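Local coordinates for probable sugar ABC transporter, sugar-binding protein (Streptococcus pneumoniae, PDB 2W7Y), which binds the blood group A trisaccharide and probably delivers it to an ABC transporter for carbohydrate uptake by the bacterium, at residues E38-E50 / V75-I89. Residues are numbered along the deposited sequence; the frame is centred on the assembly and turned at random.
With FUC (alpha-L-fucopyranose), chain C; GAL (beta-D-galactopyranose), chain B.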
loop_
_atom_site.group_PDB
_atom_site.type_symbol
_atom_site.label_atom_id
_atom_site.label_comp_id
_atom_site.label_asym_id
_atom_site.label_seq_id
_atom_site.Cartn_x
_atom_site.Cartn_y
_atom_site.Cartn_z
ATOM N N GLU A 38 4.294 13.555 31.562
ATOM C CA GLU A 38 3.801 13.695 30.158
ATOM C C GLU A 38 3.682 12.350 29.450
ATOM O O GLU A 38 4.495 11.451 29.662
ATOM C CB GLU A 38 4.714 14.621 29.353
ATOM C CG GLU A 38 4.498 16.098 29.617
ATOM C CD GLU A 38 5.236 16.976 28.626
ATOM O OE1 GLU A 38 6.485 17.011 28.671
ATOM O OE2 GLU A 38 4.564 17.634 27.804
ATOM N N VAL A 39 2.666 12.228 28.600
ATOM C CA VAL A 39 2.397 10.990 27.866
ATOM C C VAL A 39 2.359 11.251 26.361
ATOM O O VAL A 39 1.604 12.104 25.885
ATOM C CB VAL A 39 1.061 10.336 28.322
ATOM C CG1 VAL A 39 0.745 9.091 27.496
ATOM C CG2 VAL A 39 1.102 9.992 29.812
ATOM N N LEU A 40 3.188 10.517 25.621
ATOM C CA LEU A 40 3.161 10.549 24.162
ATOM C C LEU A 40 2.324 9.378 23.639
ATOM O O LEU A 40 2.745 8.215 23.711
ATOM C CB LEU A 40 4.581 10.505 23.589
ATOM C CG LEU A 40 4.740 10.619 22.068
ATOM C CD1 LEU A 40 4.572 12.059 21.595
ATOM C CD2 LEU A 40 6.084 10.077 21.633
ATOM N N GLU A 41 1.138 9.699 23.119
ATOM C CA GLU A 41 0.199 8.699 22.613
ATOM C C GLU A 41 0.528 8.296 21.172
ATOM O O GLU A 41 0.580 9.141 20.278
ATOM C CB GLU A 41 -1.253 9.203 22.738
ATOM C CG GLU A 41 -1.601 10.424 21.874
ATOM C CD GLU A 41 -2.956 11.058 22.194
ATOM O OE1 GLU A 41 -3.372 11.978 21.446
ATOM O OE2 GLU A 41 -3.598 10.649 23.189
ATOM N N PHE A 42 0.760 7.002 20.958
ATOM C CA PHE A 42 1.101 6.492 19.633
ATOM C C PHE A 42 0.029 5.550 19.094
ATOM O O PHE A 42 -0.177 4.464 19.627
ATOM C CB PHE A 42 2.497 5.837 19.633
ATOM C CG PHE A 42 2.769 4.957 18.433
ATOM C CD1 PHE A 42 2.730 5.477 17.135
ATOM C CD2 PHE A 42 3.065 3.610 18.602
ATOM C CE1 PHE A 42 2.975 4.665 16.022
ATOM C CE2 PHE A 42 3.315 2.789 17.500
ATOM C CZ PHE A 42 3.272 3.320 16.205
ATOM N N TYR A 43 -0.646 5.977 18.030
ATOM C CA TYR A 43 -1.710 5.185 17.417
ATOM C C TYR A 43 -1.199 4.338 16.249
ATOM O O TYR A 43 -0.512 4.843 15.359
ATOM C CB TYR A 43 -2.882 6.085 16.987
ATOM C CG TYR A 43 -3.520 6.816 18.147
ATOM C CD1 TYR A 43 -3.111 8.105 18.491
ATOM C CD2 TYR A 43 -4.509 6.206 18.921
ATOM C CE1 TYR A 43 -3.677 8.774 19.568
ATOM C CE2 TYR A 43 -5.081 6.867 20.005
ATOM C CZ TYR A 43 -4.660 8.151 20.323
ATOM O OH TYR A 43 -5.225 8.816 21.392
ATOM N N HIS A 44 -1.541 3.050 16.275
ATOM C CA HIS A 44 -1.202 2.095 15.209
ATOM C C HIS A 44 -2.351 1.105 14.971
ATOM O O HIS A 44 -3.266 1.008 15.788
ATOM C CB HIS A 44 0.089 1.347 15.550
ATOM C CG HIS A 44 -0.027 0.452 16.744
ATOM N ND1 HIS A 44 0.232 0.884 18.027
ATOM C CD2 HIS A 44 -0.378 -0.852 16.849
ATOM C CE1 HIS A 44 0.046 -0.115 18.872
ATOM N NE2 HIS A 44 -0.324 -1.180 18.183
ATOM N N GLY A 45 -2.301 0.374 13.858
ATOM C CA GLY A 45 -3.350 -0.588 13.520
ATOM C C GLY A 45 -3.007 -2.054 13.751
ATOM O O GLY A 45 -3.673 -2.944 13.222
ATOM N N TYR A 46 -1.975 -2.313 14.547
ATOM C CA TYR A 46 -1.584 -3.681 14.873
ATOM C C TYR A 46 -2.279 -4.146 16.155
ATOM O O TYR A 46 -1.679 -4.196 17.230
ATOM C CB TYR A 46 -0.060 -3.803 14.961
ATOM C CG TYR A 46 0.655 -3.468 13.667
ATOM C CD1 TYR A 46 0.687 -4.375 12.606
ATOM C CD2 TYR A 46 1.292 -2.242 13.502
ATOM C CE1 TYR A 46 1.338 -4.065 11.411
ATOM C CE2 TYR A 46 1.951 -1.924 12.311
ATOM C CZ TYR A 46 1.969 -2.839 11.271
ATOM O OH TYR A 46 2.610 -2.534 10.086
ATOM N N HIS A 47 -3.562 -4.476 16.010
ATOM C CA HIS A 47 -4.449 -4.846 17.122
ATOM C C HIS A 47 -4.641 -6.357 17.224
ATOM O O HIS A 47 -5.170 -6.860 18.211
ATOM C CB HIS A 47 -5.815 -4.187 16.920
ATOM C CG HIS A 47 -6.458 -4.526 15.610
ATOM N ND1 HIS A 47 -7.173 -5.689 15.410
ATOM C CD2 HIS A 47 -6.492 -3.857 14.432
ATOM C CE1 HIS A 47 -7.619 -5.721 14.167
ATOM N NE2 HIS A 47 -7.222 -4.622 13.552
ATOM N N HIS A 48 -4.205 -7.061 16.184
ATOM C CA HIS A 48 -4.483 -8.480 15.991
ATOM C C HIS A 48 -3.890 -9.362 17.082
ATOM O O HIS A 48 -2.758 -9.143 17.527
ATOM C CB HIS A 48 -3.948 -8.934 14.624
ATOM C CG HIS A 48 -4.303 -8.011 13.499
ATOM N ND1 HIS A 48 -5.246 -8.327 12.544
ATOM C CD2 HIS A 48 -3.853 -6.772 13.187
ATOM C CE1 HIS A 48 -5.356 -7.326 11.690
ATOM N NE2 HIS A 48 -4.524 -6.369 12.059
ATOM N N SER A 49 -4.666 -10.352 17.512
ATOM C CA SER A 49 -4.150 -11.408 18.368
ATOM C C SER A 49 -3.114 -12.176 17.560
ATOM O O SER A 49 -3.237 -12.294 16.337
ATOM C CB SER A 49 -5.270 -12.341 18.825
ATOM O OG SER A 49 -5.719 -13.173 17.772
ATOM N N GLU A 50 -2.093 -12.695 18.237
ATOM C CA GLU A 50 -1.007 -13.393 17.544
ATOM C C GLU A 50 -1.470 -14.656 16.814
ATOM O O GLU A 50 -0.766 -15.169 15.945
ATOM C CB GLU A 50 0.172 -13.672 18.481
ATOM C CG GLU A 50 -0.159 -14.467 19.722
ATOM C CD GLU A 50 1.059 -14.711 20.590
ATOM O OE1 GLU A 50 0.881 -14.957 21.798
ATOM O OE2 GLU A 50 2.196 -14.656 20.070
ATOM N N VAL A 75 8.976 11.779 29.861
ATOM C CA VAL A 75 7.823 11.553 28.988
ATOM C C VAL A 75 7.694 10.057 28.706
ATOM O O VAL A 75 8.662 9.415 28.293
ATOM C CB VAL A 75 7.941 12.335 27.647
ATOM C CG1 VAL A 75 6.691 12.138 26.786
ATOM C CG2 VAL A 75 8.184 13.821 27.896
ATOM N N GLU A 76 6.506 9.505 28.938
ATOM C CA GLU A 76 6.288 8.078 28.705
ATOM C C GLU A 76 5.602 7.793 27.367
ATOM O O GLU A 76 4.713 8.526 26.929
ATOM C CB GLU A 76 5.553 7.409 29.877
ATOM C CG GLU A 76 4.031 7.445 29.821
ATOM C CD GLU A 76 3.386 6.440 30.765
ATOM O OE1 GLU A 76 3.771 6.400 31.956
ATOM O OE2 GLU A 76 2.487 5.693 30.316
ATOM N N PHE A 77 6.045 6.718 26.728
ATOM C CA PHE A 77 5.544 6.305 25.430
ATOM C C PHE A 77 4.358 5.363 25.617
ATOM O O PHE A 77 4.446 4.376 26.355
ATOM C CB PHE A 77 6.671 5.627 24.643
ATOM C CG PHE A 77 6.312 5.294 23.224
ATOM C CD1 PHE A 77 6.249 6.292 22.255
ATOM C CD2 PHE A 77 6.053 3.982 22.852
ATOM C CE1 PHE A 77 5.923 5.987 20.942
ATOM C CE2 PHE A 77 5.727 3.671 21.534
ATOM C CZ PHE A 77 5.668 4.678 20.584
ATOM N N LYS A 78 3.247 5.687 24.957
ATOM C CA LYS A 78 2.021 4.900 25.073
ATOM C C LYS A 78 1.477 4.454 23.709
ATOM O O LYS A 78 0.806 5.228 23.022
ATOM C CB LYS A 78 0.955 5.662 25.876
ATOM C CG LYS A 78 -0.342 4.887 26.118
ATOM C CD LYS A 78 -0.125 3.697 27.043
ATOM C CE LYS A 78 -1.355 2.811 27.120
ATOM N NZ LYS A 78 -1.138 1.666 28.053
ATOM N N PRO A 79 1.773 3.201 23.315
ATOM C CA PRO A 79 1.189 2.644 22.102
ATOM C C PRO A 79 -0.287 2.281 22.314
ATOM O O PRO A 79 -0.642 1.632 23.308
ATOM C CB PRO A 79 2.030 1.386 21.837
ATOM C CG PRO A 79 3.153 1.407 22.843
ATOM C CD PRO A 79 2.670 2.241 23.981
ATOM N N THR A 80 -1.128 2.722 21.383
ATOM C CA THR A 80 -2.556 2.459 21.423
ATOM C C THR A 80 -2.968 1.761 20.130
ATOM O O THR A 80 -3.003 2.391 19.069
ATOM C CB THR A 80 -3.371 3.762 21.620
ATOM O OG1 THR A 80 -2.880 4.468 22.767
ATOM C CG2 THR A 80 -4.846 3.454 21.821
ATOM N N PRO A 81 -3.256 0.449 20.214
ATOM C CA PRO A 81 -3.704 -0.329 19.057
ATOM C C PRO A 81 -5.132 0.051 18.676
ATOM O O PRO A 81 -6.031 0.004 19.521
ATOM C CB PRO A 81 -3.656 -1.782 19.559
ATOM C CG PRO A 81 -2.902 -1.742 20.857
ATOM C CD PRO A 81 -3.157 -0.388 21.424
ATOM N N VAL A 82 -5.327 0.429 17.418
ATOM C CA VAL A 82 -6.628 0.877 16.939
ATOM C C VAL A 82 -7.342 -0.225 16.160
ATOM O O VAL A 82 -6.829 -0.725 15.156
ATOM C CB VAL A 82 -6.508 2.158 16.068
ATOM C CG1 VAL A 82 -7.848 2.516 15.443
ATOM C CG2 VAL A 82 -5.966 3.323 16.897
ATOM N N ASN A 83 -8.523 -0.602 16.643
ATOM C CA ASN A 83 -9.385 -1.546 15.944
ATOM C C ASN A 83 -10.411 -0.761 15.134
ATOM O O ASN A 83 -11.360 -0.196 15.688
ATOM C CB ASN A 83 -10.062 -2.501 16.934
ATOM C CG ASN A 83 -10.766 -3.670 16.249
ATOM O OD1 ASN A 83 -11.673 -4.274 16.823
ATOM N ND2 ASN A 83 -10.344 -3.999 15.029
ATOM N N GLY A 84 -10.198 -0.715 13.822
ATOM C CA GLY A 84 -11.011 0.103 12.930
ATOM C C GLY A 84 -10.155 1.021 12.081
ATOM O O GLY A 84 -8.964 0.773 11.892
ATOM N N ASP A 85 -10.758 2.095 11.581
ATOM C CA ASP A 85 -10.074 2.985 10.654
ATOM C C ASP A 85 -9.090 3.913 11.358
ATOM O O ASP A 85 -9.466 4.655 12.267
ATOM C CB ASP A 85 -11.085 3.797 9.839
ATOM C CG ASP A 85 -10.624 4.041 8.411
ATOM O OD1 ASP A 85 -9.400 4.146 8.171
ATOM O OD2 ASP A 85 -11.494 4.119 7.521
ATOM N N LEU A 86 -7.830 3.850 10.929
ATOM C CA LEU A 86 -6.775 4.734 11.422
ATOM C C LEU A 86 -6.955 6.162 10.931
ATOM O O LEU A 86 -6.545 7.110 11.605
ATOM C CB LEU A 86 -5.391 4.230 10.996
ATOM C CG LEU A 86 -4.729 3.114 11.808
ATOM C CD1 LEU A 86 -3.494 2.605 11.070
ATOM C CD2 LEU A 86 -4.366 3.584 13.212
ATOM N N LYS A 87 -7.557 6.307 9.752
ATOM C CA LYS A 87 -7.823 7.621 9.164
ATOM C C LYS A 87 -8.798 8.441 10.005
ATOM O O LYS A 87 -8.708 9.668 10.034
ATOM C CB LYS A 87 -8.348 7.486 7.735
ATOM C CG LYS A 87 -7.323 6.969 6.742
ATOM C CD LYS A 87 -7.739 7.212 5.289
ATOM C CE LYS A 87 -9.004 6.456 4.899
ATOM N NZ LYS A 87 -8.860 4.983 5.042
ATOM N N ASP A 88 -9.723 7.757 10.682
ATOM C CA ASP A 88 -10.681 8.402 11.580
ATOM C C ASP A 88 -10.001 9.059 12.785
ATOM O O ASP A 88 -10.344 10.182 13.145
ATOM C CB ASP A 88 -11.758 7.413 12.039
ATOM C CG ASP A 88 -12.741 7.046 10.928
ATOM O OD1 ASP A 88 -12.618 7.561 9.795
ATOM O OD2 ASP A 88 -13.648 6.233 11.199
ATOM N N ILE A 89 -9.034 8.368 13.393
ATOM C CA ILE A 89 -8.245 8.945 14.496
ATOM C C ILE A 89 -7.621 10.278 14.095
ATOM O O ILE A 89 -7.703 11.253 14.839
ATOM C CB ILE A 89 -7.151 7.969 15.034
ATOM C CG1 ILE A 89 -7.769 6.914 15.946
ATOM C CG2 ILE A 89 -6.095 8.708 15.847
ATOM C CD1 ILE A 89 -8.268 5.714 15.216
HETATM C C1 FUC C . -2.609 -2.492 7.295
HETATM C C2 FUC C . -3.754 -3.402 7.746
HETATM C C3 FUC C . -3.316 -4.211 8.969
HETATM C C4 FUC C . -2.889 -3.266 10.092
HETATM C C5 FUC C . -1.801 -2.320 9.573
HETATM C C6 FUC C . -1.403 -1.262 10.597
HETATM O O2 FUC C . -4.106 -4.269 6.697
HETATM O O3 FUC C . -4.333 -5.092 9.395
HETATM O O4 FUC C . -4.001 -2.527 10.561
HETATM O O5 FUC C . -2.192 -1.665 8.374
HETATM C C1 GAL B . 0.805 -3.133 6.734
HETATM C C2 GAL B . -0.484 -2.531 6.172
HETATM C C3 GAL B . -0.470 -2.553 4.641
HETATM C C4 GAL B . 0.843 -2.004 4.072
HETATM C C5 GAL B . 2.018 -2.741 4.731
HETATM C C6 GAL B . 3.396 -2.290 4.240
HETATM O O1 GAL B . 0.878 -2.846 8.112
HETATM O O2 GAL B . -1.571 -3.286 6.665
HETATM O O3 GAL B . -1.577 -1.837 4.142
HETATM O O4 GAL B . 0.901 -0.616 4.306
HETATM O O5 GAL B . 1.953 -2.572 6.134
HETATM O O6 GAL B . 4.333 -3.322 4.487
#
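F42 and F77 both carry CG anti to the backbone N (chi1 -174° in F77), which lays the two rings toward each other across the face their strand positions give them, with F42 CD2 3.4 Å from F77 CZ. The planes are only 26° apart but offset so far that little of one ring covers the other. L40 CD2 reaches the edge of the F77 ring, and P79 CB that of F42; large apolar groups suit this face, since F328 and Y63 also pack on it. H44 differs: at chi1 66° its imidazole folds back over the neighbouring strand, and P81 CA sits over one ring face, 3.9 Å from the centroid, in a CH-pi contact.

Y43 lies on the other face, alongside T80, with V82 CG2 at its ring edge, and I89 CG2, from helix 86-94, stands over a face of the Y43 ring, 4.1 Å from the centroid.

Strands 39-44 and 76-81 run parallel, joined through helix 54-69 as a beta-alpha-beta unit, with 76-81 at the sheet's outer side and 102-104 beyond 39-44. Seven backbone bonds zip them together, from E76 N to E38 O through to V82 N on H44 O (2.7 Å). Proline, which has no N-H, is tolerated at P79 and P81 because the donors to 38-44 are E76, K78, T80 and V82.

Past the strand ends the chain enters the sugar pocket. G45 O accepts from fucose O4 (2.7 Å); a glycine suits this place because L86 CD1 and the fucose crowd it where a side chain would begin. Fucose C6 lies over the centre of the Y46 ring, an apolar methyl on an aromatic face, while Y46 OH hydrogen-bonds galactose O1 (2.6 Å) and H48 NE2 pairs with fucose O3 (3.0 Å).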